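Local coordinates for filamentation induced by cAMP protein Fic (Desulfovibrio alaskensis, PDB 4RGL) that belongs to the Fic/DOC family of mostly helical proteins and carries a C-terminal domain of the helix-turn-helix class, at residues Thr52-Leu57 with Leu64-Val69. Numbering follows the deposited sequence.
Sequences TIQASL and LTLEQV
Gln-54 reaches from helix 42-59 onto the first turn of helix 66-74, its aliphatic part lodged between Leu-66 and Val-69 and its amide bonded to the loop just ahead of that turn. CG stands anti to the backbone N (chi1 -172°), which carries the chain out toward the second helix, and the bend at chi2 (-77°) then directs the amide along the start of that helix. There NE2 donates to Leu-64 O over 3.3 Å, a long but fairly straight bond with an N-H...O angle of 157°. The acceptor lies near the plane of the Gln-54 amide, and the donor in turn lies in the carbonyl plane of Leu-64. Behind this bond, CG of Gln-54 rests 3.6 Å from Leu-66 CA and equally close to Val-69 CG2, the glutamine and valine side chains crossing at about a right angle. CD1 of Leu-66 flanks the glutamine at CB, 3.8 Å away. Helices 42-59 and 66-74 follow each other in the chain, joined by a short loop, and the second opens with a capping box: Thr-65 OG1 accepts from Gln-68 N at 3.2 Å, while Gln-68 OE1 receives Thr-65 N at 2.9 Å. Thus the carbonyl gripped by Gln-54 belongs to the peptide whose N-H is bound by the box. Ile-53 adds a looser apolar touch, its CG2 4.3 Å from Val-69 CG1. Leu-66 and Val-69 also pack on Ile-50, one turn before Gln-54 in helix 42-59, whereas Leu-57 and Leu-64 both meet Val-88 of helix 82-95.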
loop_
_atom_site.group_PDB
_atom_site.type_symbol
_atom_site.label_atom_id
_atom_site.label_comp_id
_atom_site.label_asym_id
_atom_site.label_seq_id
_atom_site.Cartn_x
_atom_site.Cartn_y
_atom_site.Cartn_z
ATOM N N THR A 52 0.331 -1.041 -3.377
ATOM C CA THR A 52 1.564 -0.248 -3.485
ATOM C C THR A 52 2.643 -1.028 -4.283
ATOM O O THR A 52 3.225 -0.490 -5.230
ATOM C CB THR A 52 2.076 0.119 -2.072
ATOM O OG1 THR A 52 1.194 1.078 -1.495
ATOM C CG2 THR A 52 3.503 0.666 -2.084
ATOM N N ILE A 53 2.875 -2.293 -3.912
ATOM C CA ILE A 53 3.894 -3.124 -4.540
ATOM C C ILE A 53 3.541 -3.377 -6.012
ATOM O O ILE A 53 4.364 -3.114 -6.890
ATOM C CB ILE A 53 4.067 -4.456 -3.753
ATOM C CG1 ILE A 53 4.647 -4.176 -2.334
ATOM C CG2 ILE A 53 4.950 -5.438 -4.526
ATOM C CD1 ILE A 53 4.474 -5.291 -1.360
ATOM N N GLN A 54 2.306 -3.847 -6.282
ATOM C CA GLN A 54 1.878 -4.156 -7.641
ATOM C C GLN A 54 2.013 -2.925 -8.547
ATOM O O GLN A 54 2.597 -3.024 -9.618
ATOM C CB GLN A 54 0.431 -4.680 -7.649
ATOM C CG GLN A 54 -0.040 -5.202 -9.018
ATOM C CD GLN A 54 -0.379 -4.094 -9.981
ATOM O OE1 GLN A 54 -1.006 -3.097 -9.622
ATOM N NE2 GLN A 54 -0.028 -4.277 -11.232
ATOM N N ALA A 55 1.508 -1.760 -8.098
ATOM C CA ALA A 55 1.555 -0.536 -8.903
ATOM C C ALA A 55 2.999 -0.054 -9.105
ATOM O O ALA A 55 3.389 0.232 -10.236
ATOM C CB ALA A 55 0.727 0.556 -8.251
ATOM N N SER A 56 3.808 -0.005 -8.013
ATOM C CA SER A 56 5.216 0.435 -8.100
ATOM C C SER A 56 5.995 -0.424 -9.107
ATOM O O SER A 56 6.739 0.117 -9.928
ATOM C CB SER A 56 5.886 0.373 -6.727
ATOM O OG SER A 56 7.224 0.839 -6.773
ATOM N N LEU A 57 5.757 -1.757 -9.097
ATOM C CA LEU A 57 6.409 -2.676 -10.036
ATOM C C LEU A 57 5.795 -2.560 -11.439
ATOM O O LEU A 57 6.515 -2.676 -12.432
ATOM C CB LEU A 57 6.312 -4.134 -9.534
ATOM C CG LEU A 57 7.191 -4.491 -8.318
ATOM C CD1 LEU A 57 6.832 -5.836 -7.778
ATOM C CD2 LEU A 57 8.645 -4.470 -8.676
ATOM N N LEU A 64 2.770 -8.558 -14.049
ATOM C CA LEU A 64 1.902 -9.262 -13.096
ATOM C C LEU A 64 0.701 -8.395 -12.694
ATOM O O LEU A 64 0.839 -7.175 -12.526
ATOM C CB LEU A 64 2.684 -9.685 -11.851
ATOM C CG LEU A 64 3.711 -10.802 -12.064
ATOM C CD1 LEU A 64 4.605 -10.942 -10.871
ATOM C CD2 LEU A 64 3.031 -12.120 -12.373
ATOM N N THR A 65 -0.489 -9.022 -12.582
ATOM C CA THR A 65 -1.724 -8.324 -12.201
ATOM C C THR A 65 -1.811 -8.202 -10.682
ATOM O O THR A 65 -1.038 -8.848 -9.969
ATOM C CB THR A 65 -2.962 -9.070 -12.763
ATOM O OG1 THR A 65 -3.122 -10.315 -12.073
ATOM C CG2 THR A 65 -2.873 -9.304 -14.270
ATOM N N LEU A 66 -2.787 -7.420 -10.180
ATOM C CA LEU A 66 -3.004 -7.290 -8.735
ATOM C C LEU A 66 -3.374 -8.647 -8.135
ATOM O O LEU A 66 -2.804 -9.045 -7.121
ATOM C CB LEU A 66 -4.106 -6.247 -8.438
ATOM C CG LEU A 66 -4.302 -5.881 -6.957
ATOM C CD1 LEU A 66 -3.065 -5.213 -6.389
ATOM C CD2 LEU A 66 -5.484 -4.986 -6.779
ATOM N N GLU A 67 -4.247 -9.405 -8.833
ATOM C CA GLU A 67 -4.648 -10.753 -8.423
ATOM C C GLU A 67 -3.411 -11.681 -8.305
ATOM O O GLU A 67 -3.314 -12.462 -7.353
ATOM C CB GLU A 67 -5.669 -11.333 -9.431
ATOM C CG GLU A 67 -6.197 -12.715 -9.061
ATOM C CD GLU A 67 -7.145 -13.333 -10.078
ATOM O OE1 GLU A 67 -7.741 -12.575 -10.879
ATOM O OE2 GLU A 67 -7.332 -14.572 -10.036
ATOM N N GLN A 68 -2.454 -11.560 -9.255
ATOM C CA GLN A 68 -1.229 -12.370 -9.248
ATOM C C GLN A 68 -0.304 -11.956 -8.096
ATOM O O GLN A 68 0.115 -12.807 -7.313
ATOM C CB GLN A 68 -0.488 -12.257 -10.592
ATOM C CG GLN A 68 -1.205 -12.949 -11.744
ATOM C CD GLN A 68 -0.439 -12.817 -13.038
ATOM O OE1 GLN A 68 -0.362 -11.738 -13.640
ATOM N NE2 GLN A 68 0.113 -13.927 -13.516
ATOM N N VAL A 69 -0.011 -10.638 -7.976
ATOM C CA VAL A 69 0.857 -10.116 -6.912
ATOM C C VAL A 69 0.289 -10.520 -5.525
ATOM O O VAL A 69 1.049 -10.948 -4.652
ATOM C CB VAL A 69 1.033 -8.583 -7.033
ATOM C CG1 VAL A 69 1.746 -8.008 -5.809
ATOM C CG2 VAL A 69 1.781 -8.225 -8.314
#